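Local coordinates for enoyl-acyl carrier protein reductase (Uncultured bacterium, PDB 6KIA) that probably reduces enoyl-acyl carrier protein in fatty acid synthesis with NADH as cofactor, at residues R31-G36 and L401-T406; N287-R292 and L424-I429. All coordinates share one frame; numbering follows the deposited sequence.

In the fold
Interactions 1 and 2 meet at the nicotinamide end of the bound NADH, their centres about 10 Å apart. Residues 31-36 hold a phosphate oxygen on the nicotinamide side of the diphosphate, and residues 287-292 take the carboxamide. The two contacts are joined directly: Y33 OH lies 2.7 Å from P289 O, a probable hydrogen bond, and L403 CD1 packs 3.4 Å from I291 CD1. Helix 394-413, the far partner of interaction 1, therefore touches both cofactor-binding segments, while helix 426-436, the far partner of interaction 2, lies behind P289. The four segments alternate along the chain, and the two late helices pack against two earlier cofactor-binding segments.

Interaction 1 (R31-G36 and L401-T406); sequences RGYANG and LVLEGT. With NAI (1,4-dihydronicotinamide adenine dinucleotide), chain D.
The Y33 ring meets T406 OG1 and the nicotinamide at its edge: OG1 lies in the ring plane 3.5 Å from CE1, and NAI C3N, also in plane, is 3.6 Å from CE2. V402 CG1 and L403 CD1 approach obliquely, CG1 coming within 3.3 Å of the phenol OH, whose polar partner is P289 O. Y239 adds a second ring, inclined by only about 25°. In the Rossmann-type core, Y33 lies in the turn that follows strand 21-25 and leads into helix 34-43, where Y33 N donates to NAI O1N (2.8 Å, 166°), as expected for the diphosphate-binding end of such a fold. The turn is held from within: G32 O accepts from both the backbone N and ND2 of N35, ND2 lying on a lone pair in the carbonyl plane. L403 CD2 presses on that same oxygen at 3.3 Å. With no side chain on G36, the helix backbones come close enough for its CA to make a CA-H...O contact with L403 O (3.4 Å). T406 OG1 donates to V402 O while receiving a hydrogen bond from a water (2.7 Å) that also donates to Y33 O.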
loop_
_atom_site.group_PDB
_atom_site.type_symbol
_atom_site.label_atom_id
_atom_site.label_comp_id
_atom_site.label_asym_id
_atom_site.label_seq_id
_atom_site.Cartn_x
_atom_site.Cartn_y
_atom_site.Cartn_z
ATOM N N ARG A 31 -7.250 -1.452 9.556
ATOM C CA ARG A 31 -7.223 -2.226 8.296
ATOM C C ARG A 31 -5.932 -2.009 7.498
ATOM O O ARG A 31 -5.698 -2.684 6.492
ATOM C CB ARG A 31 -8.448 -1.894 7.432
ATOM C CG ARG A 31 -9.758 -2.019 8.195
ATOM C CD ARG A 31 -10.887 -1.299 7.485
ATOM N NE ARG A 31 -11.257 -1.885 6.214
ATOM C CZ ARG A 31 -11.469 -1.187 5.099
ATOM N NH1 ARG A 31 -11.830 -1.820 3.997
ATOM N NH2 ARG A 31 -11.314 0.129 5.079
ATOM N N GLY A 32 -5.086 -1.091 7.945
ATOM C CA GLY A 32 -3.856 -0.822 7.212
ATOM C C GLY A 32 -2.880 -1.993 7.194
ATOM O O GLY A 32 -2.749 -2.705 8.196
ATOM N N TYR A 33 -2.171 -2.185 6.076
ATOM C CA TYR A 33 -1.184 -3.257 5.981
ATOM C C TYR A 33 -0.208 -3.262 7.142
ATOM O O TYR A 33 0.163 -4.325 7.640
ATOM C CB TYR A 33 -0.338 -3.188 4.685
ATOM C CG TYR A 33 -0.691 -4.238 3.666
ATOM C CD1 TYR A 33 -0.429 -5.569 3.938
ATOM C CD2 TYR A 33 -1.147 -3.903 2.397
ATOM C CE1 TYR A 33 -0.721 -6.560 3.046
ATOM C CE2 TYR A 33 -1.428 -4.900 1.465
ATOM C CZ TYR A 33 -1.220 -6.232 1.809
ATOM O OH TYR A 33 -1.473 -7.274 0.947
ATOM N N ALA A 34 0.233 -2.067 7.539
ATOM C CA ALA A 34 1.288 -1.937 8.539
ATOM C C ALA A 34 0.937 -2.608 9.866
ATOM O O ALA A 34 1.846 -2.956 10.636
ATOM C CB ALA A 34 1.605 -0.445 8.791
ATOM N N ASN A 35 -0.360 -2.774 10.139
ATOM C CA ASN A 35 -0.776 -3.476 11.368
ATOM C C ASN A 35 -0.081 -4.820 11.511
ATOM O O ASN A 35 0.333 -5.175 12.612
ATOM C CB ASN A 35 -2.290 -3.669 11.418
ATOM C CG ASN A 35 -3.010 -2.397 11.757
ATOM O OD1 ASN A 35 -2.993 -1.937 12.911
ATOM N ND2 ASN A 35 -3.591 -1.773 10.748
ATOM N N GLY A 36 0.025 -5.588 10.425
ATOM C CA GLY A 36 0.688 -6.888 10.526
ATOM C C GLY A 36 2.131 -6.768 11.015
ATOM O O GLY A 36 2.616 -7.534 11.869
ATOM N N LEU A 401 -6.709 -11.693 7.183
ATOM C CA LEU A 401 -5.747 -12.806 7.089
ATOM C C LEU A 401 -4.452 -12.390 6.383
ATOM O O LEU A 401 -3.342 -12.775 6.794
ATOM C CB LEU A 401 -6.408 -13.975 6.356
ATOM C CG LEU A 401 -7.515 -14.727 7.101
ATOM C CD1 LEU A 401 -7.806 -16.048 6.374
ATOM C CD2 LEU A 401 -7.154 -15.017 8.554
ATOM N N VAL A 402 -4.577 -11.602 5.318
ATOM C CA VAL A 402 -3.386 -11.162 4.592
ATOM C C VAL A 402 -2.533 -10.220 5.463
ATOM O O VAL A 402 -1.310 -10.323 5.442
ATOM C CB VAL A 402 -3.754 -10.482 3.244
ATOM C CG1 VAL A 402 -2.493 -9.912 2.578
ATOM C CG2 VAL A 402 -4.393 -11.499 2.312
ATOM N N LEU A 403 -3.158 -9.336 6.234
ATOM C CA LEU A 403 -2.381 -8.543 7.216
ATOM C C LEU A 403 -1.566 -9.448 8.143
ATOM O O LEU A 403 -0.314 -9.260 8.353
ATOM C CB LEU A 403 -3.317 -7.657 8.058
ATOM C CG LEU A 403 -3.499 -6.200 7.657
ATOM C CD1 LEU A 403 -3.825 -6.041 6.199
ATOM C CD2 LEU A 403 -4.532 -5.505 8.586
ATOM N N GLU A 404 -2.295 -10.413 8.696
ATOM C CA GLU A 404 -1.748 -11.368 9.656
ATOM C C GLU A 404 -0.579 -12.172 9.083
ATOM O O GLU A 404 0.410 -12.422 9.783
ATOM C CB GLU A 404 -2.861 -12.321 10.128
ATOM C CG GLU A 404 -2.425 -13.379 11.112
ATOM C CD GLU A 404 -3.600 -14.186 11.656
ATOM O OE1 GLU A 404 -4.755 -13.933 11.242
ATOM O OE2 GLU A 404 -3.373 -15.055 12.519
ATOM N N GLY A 405 -0.673 -12.566 7.810
ATOM C CA GLY A 405 0.363 -13.380 7.188
ATOM C C GLY A 405 1.564 -12.587 6.682
ATOM O O GLY A 405 2.721 -13.041 6.782
ATOM N N THR A 406 1.303 -11.412 6.125
ATOM C CA THR A 406 2.395 -10.604 5.571
ATOM C C THR A 406 3.257 -10.038 6.691
ATOM O O THR A 406 4.443 -9.781 6.470
ATOM C CB THR A 406 1.893 -9.451 4.660
ATOM O OG1 THR A 406 1.055 -8.542 5.393
ATOM C CG2 THR A 406 1.136 -10.027 3.448
HETATM P PA NAI D . -3.702 3.024 4.576
HETATM O O1A NAI D . -3.916 2.417 5.929
HETATM O O2A NAI D . -4.658 4.123 4.156
HETATM O O5B NAI D . -2.190 3.512 4.518
HETATM C C5B NAI D . -1.844 4.630 3.726
HETATM C C4B NAI D . -0.465 5.072 4.305
HETATM O O4B NAI D . 0.019 6.213 3.371
HETATM C C3B NAI D . -0.548 5.551 5.494
HETATM O O3B NAI D . 0.597 5.141 6.348
HETATM C C2B NAI D . -0.549 7.193 5.289
HETATM O O2B NAI D . -0.183 7.845 6.560
HETATM C C1B NAI D . 0.293 7.375 4.332
HETATM N N9A NAI D . -0.058 8.553 3.513
HETATM C C8A NAI D . -1.075 8.862 2.689
HETATM N N7A NAI D . -0.870 10.092 2.222
HETATM C C5A NAI D . 0.288 10.549 2.754
HETATM C C6A NAI D . 0.896 11.779 2.558
HETATM N N6A NAI D . 0.558 12.937 1.778
HETATM N N1A NAI D . 2.052 12.025 3.198
HETATM C C2A NAI D . 2.597 11.080 4.027
HETATM N N3A NAI D . 1.988 9.850 4.218
HETATM C C4A NAI D . 0.810 9.605 3.564
HETATM O O3 NAI D . -3.810 1.880 3.385
HETATM P PN NAI D . -2.774 0.709 2.989
HETATM O O1N NAI D . -2.506 -0.174 4.168
HETATM O O2N NAI D . -3.471 0.002 1.837
HETATM O O5D NAI D . -1.431 1.414 2.495
HETATM C C5D NAI D . -0.177 1.117 3.085
HETATM C C4D NAI D . 0.785 0.691 1.953
HETATM O O4D NAI D . 0.397 -0.481 1.489
HETATM C C3D NAI D . 0.686 1.652 0.770
HETATM O O3D NAI D . 1.936 2.044 0.310
HETATM C C2D NAI D . 0.008 0.759 -0.292
HETATM O O2D NAI D . 0.260 1.321 -1.629
HETATM C C1D NAI D . 0.524 -0.424 -0.086
HETATM N N1N NAI D . -0.257 -1.517 -0.663
HETATM C C2N NAI D . -1.631 -1.568 -0.558
HETATM C C3N NAI D . -2.340 -2.603 -1.181
HETATM C C7N NAI D . -3.859 -2.709 -1.053
HETATM O O7N NAI D . -4.506 -3.404 -1.832
HETATM N N7N NAI D . -4.509 -1.998 -0.011
HETATM C C4N NAI D . -1.691 -3.604 -1.891
HETATM C C5N NAI D . -0.293 -3.570 -1.947
HETATM C C6N NAI D . 0.411 -2.525 -1.338
HETATM O O HOH W 1 1.775 -6.581 7.136
#

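Interaction 2 (N287-R292 and L424-I429); sequences NCPEIR and LSHDVI. With NAI (1,4-dihydronicotinamide adenine dinucleotide), chain D.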
loop_
_atom_site.group_PDB
_atom_site.type_symbol
_atom_site.label_atom_id
_atom_site.label_comp_id
_atom_site.label_asym_id
_atom_site.label_seq_id
_atom_site.Cartn_x
_atom_site.Cartn_y
_atom_site.Cartn_z
ATOM N N ASN A 287 6.156 -6.532 -2.558
ATOM C CA ASN A 287 4.956 -6.406 -3.396
ATOM C C ASN A 287 3.867 -7.330 -2.876
ATOM O O ASN A 287 3.950 -8.568 -2.991
ATOM C CB ASN A 287 5.280 -6.684 -4.861
ATOM C CG ASN A 287 5.952 -5.503 -5.532
ATOM O OD1 ASN A 287 5.602 -4.334 -5.268
ATOM N ND2 ASN A 287 6.946 -5.783 -6.383
ATOM N N CYS A 288 2.877 -6.722 -2.235
ATOM C CA CYS A 288 1.872 -7.463 -1.456
ATOM C C CYS A 288 0.544 -7.622 -2.177
ATOM O O CYS A 288 0.270 -6.881 -3.120
ATOM C CB CYS A 288 1.646 -6.757 -0.114
ATOM S SG CYS A 288 3.098 -6.846 1.009
ATOM N N PRO A 289 -0.304 -8.558 -1.724
ATOM C CA PRO A 289 -1.589 -8.761 -2.423
ATOM C C PRO A 289 -2.605 -7.632 -2.334
ATOM O O PRO A 289 -2.562 -6.781 -1.454
ATOM C CB PRO A 289 -2.178 -9.984 -1.711
ATOM C CG PRO A 289 -1.024 -10.696 -1.162
ATOM C CD PRO A 289 -0.083 -9.600 -0.706
ATOM N N GLU A 290 -3.560 -7.670 -3.264
ATOM C CA GLU A 290 -4.748 -6.835 -3.218
ATOM C C GLU A 290 -5.552 -7.137 -1.958
ATOM O O GLU A 290 -5.901 -8.312 -1.694
ATOM C CB GLU A 290 -5.636 -7.108 -4.445
ATOM C CG GLU A 290 -4.944 -6.988 -5.804
ATOM C CD GLU A 290 -4.217 -8.265 -6.256
ATOM O OE1 GLU A 290 -4.134 -9.260 -5.498
ATOM O OE2 GLU A 290 -3.727 -8.279 -7.399
ATOM N N ILE A 291 -5.853 -6.099 -1.180
ATOM C CA ILE A 291 -6.752 -6.238 -0.043
ATOM C C ILE A 291 -7.640 -5.006 0.048
ATOM O O ILE A 291 -7.504 -4.077 -0.744
ATOM C CB ILE A 291 -5.990 -6.449 1.287
ATOM C CG1 ILE A 291 -5.011 -5.307 1.557
ATOM C CG2 ILE A 291 -5.230 -7.784 1.305
ATOM C CD1 ILE A 291 -4.484 -5.382 2.965
ATOM N N ARG A 292 -8.588 -5.006 0.983
ATOM C CA ARG A 292 -9.387 -3.810 1.197
ATOM C C ARG A 292 -8.930 -3.054 2.446
ATOM O O ARG A 292 -8.979 -3.567 3.573
ATOM C CB ARG A 292 -10.872 -4.163 1.275
ATOM C CG ARG A 292 -11.373 -4.654 -0.072
ATOM C CD ARG A 292 -12.885 -4.819 -0.108
ATOM N NE ARG A 292 -13.581 -3.566 -0.390
ATOM C CZ ARG A 292 -14.273 -2.875 0.511
ATOM N NH1 ARG A 292 -14.369 -3.315 1.761
ATOM N NH2 ARG A 292 -14.877 -1.744 0.159
ATOM N N LEU A 424 5.192 -11.086 -2.270
ATOM C CA LEU A 424 4.511 -11.966 -1.330
ATOM C C LEU A 424 3.165 -12.312 -1.951
ATOM O O LEU A 424 2.227 -11.520 -1.870
ATOM C CB LEU A 424 4.321 -11.272 0.027
ATOM C CG LEU A 424 5.605 -10.694 0.643
ATOM C CD1 LEU A 424 5.294 -10.072 1.993
ATOM C CD2 LEU A 424 6.638 -11.817 0.804
ATOM N N SER A 425 3.071 -13.454 -2.633
ATOM C CA SER A 425 1.800 -13.827 -3.274
ATOM C C SER A 425 0.998 -14.789 -2.393
ATOM O O SER A 425 1.409 -15.074 -1.267
ATOM C CB SER A 425 2.068 -14.413 -4.666
ATOM O OG SER A 425 2.553 -13.369 -5.512
ATOM N N HIS A 426 -0.146 -15.289 -2.885
ATOM C CA HIS A 426 -1.014 -16.094 -2.051
ATOM C C HIS A 426 -0.363 -17.372 -1.559
ATOM O O HIS A 426 -0.751 -17.880 -0.516
ATOM C CB HIS A 426 -2.306 -16.475 -2.792
ATOM C CG HIS A 426 -3.252 -15.335 -2.951
ATOM N ND1 HIS A 426 -4.537 -15.490 -3.447
ATOM C CD2 HIS A 426 -3.117 -14.014 -2.680
ATOM C CE1 HIS A 426 -5.135 -14.316 -3.485
ATOM N NE2 HIS A 426 -4.299 -13.397 -3.019
ATOM N N ASP A 427 0.586 -17.895 -2.331
ATOM C CA ASP A 427 1.218 -19.153 -1.959
ATOM C C ASP A 427 1.988 -19.031 -0.639
ATOM O O ASP A 427 1.699 -19.749 0.338
ATOM C CB ASP A 427 2.132 -19.683 -3.089
ATOM C CG ASP A 427 3.280 -18.749 -3.449
ATOM O OD1 ASP A 427 3.142 -17.501 -3.409
ATOM O OD2 ASP A 427 4.363 -19.285 -3.765
ATOM N N VAL A 428 2.895 -18.074 -0.570
ATOM C CA VAL A 428 3.741 -17.969 0.626
ATOM C C VAL A 428 2.938 -17.413 1.814
ATOM O O VAL A 428 3.178 -17.767 2.966
ATOM C CB VAL A 428 4.982 -17.126 0.336
ATOM C CG1 VAL A 428 4.625 -15.636 0.138
ATOM C CG2 VAL A 428 6.026 -17.316 1.461
ATOM N N ILE A 429 1.927 -16.597 1.540
ATOM C CA ILE A 429 1.094 -16.102 2.622
ATOM C C ILE A 429 0.229 -17.238 3.207
ATOM O O ILE A 429 0.060 -17.346 4.423
ATOM C CB ILE A 429 0.217 -14.937 2.123
ATOM C CG1 ILE A 429 1.077 -13.689 1.953
ATOM C CG2 ILE A 429 -0.974 -14.674 3.047
ATOM C CD1 ILE A 429 0.455 -12.693 1.016
HETATM P PA NAI D . -3.702 3.024 4.576
HETATM O O1A NAI D . -3.916 2.417 5.929
HETATM O O2A NAI D . -4.658 4.123 4.156
HETATM O O5B NAI D . -2.190 3.512 4.518
HETATM C C5B NAI D . -1.844 4.630 3.726
HETATM C C4B NAI D . -0.465 5.072 4.305
HETATM O O4B NAI D . 0.019 6.213 3.371
HETATM C C3B NAI D . -0.548 5.551 5.494
HETATM O O3B NAI D . 0.597 5.141 6.348
HETATM C C2B NAI D . -0.549 7.193 5.289
HETATM O O2B NAI D . -0.183 7.845 6.560
HETATM C C1B NAI D . 0.293 7.375 4.332
HETATM N N9A NAI D . -0.058 8.553 3.513
HETATM C C8A NAI D . -1.075 8.862 2.689
HETATM N N7A NAI D . -0.870 10.092 2.222
HETATM C C5A NAI D . 0.288 10.549 2.754
HETATM C C6A NAI D . 0.896 11.779 2.558
HETATM N N6A NAI D . 0.558 12.937 1.778
HETATM N N1A NAI D . 2.052 12.025 3.198
HETATM C C2A NAI D . 2.597 11.080 4.027
HETATM N N3A NAI D . 1.988 9.850 4.218
HETATM C C4A NAI D . 0.810 9.605 3.564
HETATM O O3 NAI D . -3.810 1.880 3.385
HETATM P PN NAI D . -2.774 0.709 2.989
HETATM O O1N NAI D . -2.506 -0.174 4.168
HETATM O O2N NAI D . -3.471 0.002 1.837
HETATM O O5D NAI D . -1.431 1.414 2.495
HETATM C C5D NAI D . -0.177 1.117 3.085
HETATM C C4D NAI D . 0.785 0.691 1.953
HETATM O O4D NAI D . 0.397 -0.481 1.489
HETATM C C3D NAI D . 0.686 1.652 0.770
HETATM O O3D NAI D . 1.936 2.044 0.310
HETATM C C2D NAI D . 0.008 0.759 -0.292
HETATM O O2D NAI D . 0.260 1.321 -1.629
HETATM C C1D NAI D . 0.524 -0.424 -0.086
HETATM N N1N NAI D . -0.257 -1.517 -0.663
HETATM C C2N NAI D . -1.631 -1.568 -0.558
HETATM C C3N NAI D . -2.340 -2.603 -1.181
HETATM C C7N NAI D . -3.859 -2.709 -1.053
HETATM O O7N NAI D . -4.506 -3.404 -1.832
HETATM N N7N NAI D . -4.509 -1.998 -0.011
HETATM C C4N NAI D . -1.691 -3.604 -1.891
HETATM C C5N NAI D . -0.293 -3.570 -1.947
HETATM C C6N NAI D . 0.411 -2.525 -1.338
HETATM O O HOH W 2 1.843 -9.911 -4.247
HETATM O O HOH W 3 -5.181 -10.618 -3.210
#
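I291 N donates to the nicotinamide carboxamide oxygen O7N over 3.1 Å, almost straight at 176°, a bond that would restrain the rotation of the carboxamide. Two residues earlier, P289 O stands 3.3 Å from NAI C4N, the carbon that carries the transferable hydride in dihydronicotinamides. Behind these backbone groups lies the contact with residues 424-429. P289 meets I429 tip to tip, CG against CD1 at 3.3 Å, tighter than usual for two carbons, and P289 CD rests 3.2 Å from L424 O. C288 SG, anti to its own carbonyl carbon (chi1 -68°), packs on L424 CD1. Farther out, L424 N donates to N287 O (2.9 Å), lying 28° above the carbonyl plane; this bond continues the parallel pairing of strand 283-287 with strand 421-423 one residue past the latter's end, two before helix 426-436 starts. N287 is itself tied by ND2 to E270. The H426 ring turns its edge toward P289 CG and, in its plane, has a water 2.9 Å from NE2; that water donates to both E290 O and OE1. E290 OE2 is further gripped by Y241 and Q255. With E290 OE1 4.8 Å from H426 NE2, the carboxylate would tend to favour a positive imidazole, although its charge is not seen, and the hold of Y241 and Q255 on OE2 may temper the effect.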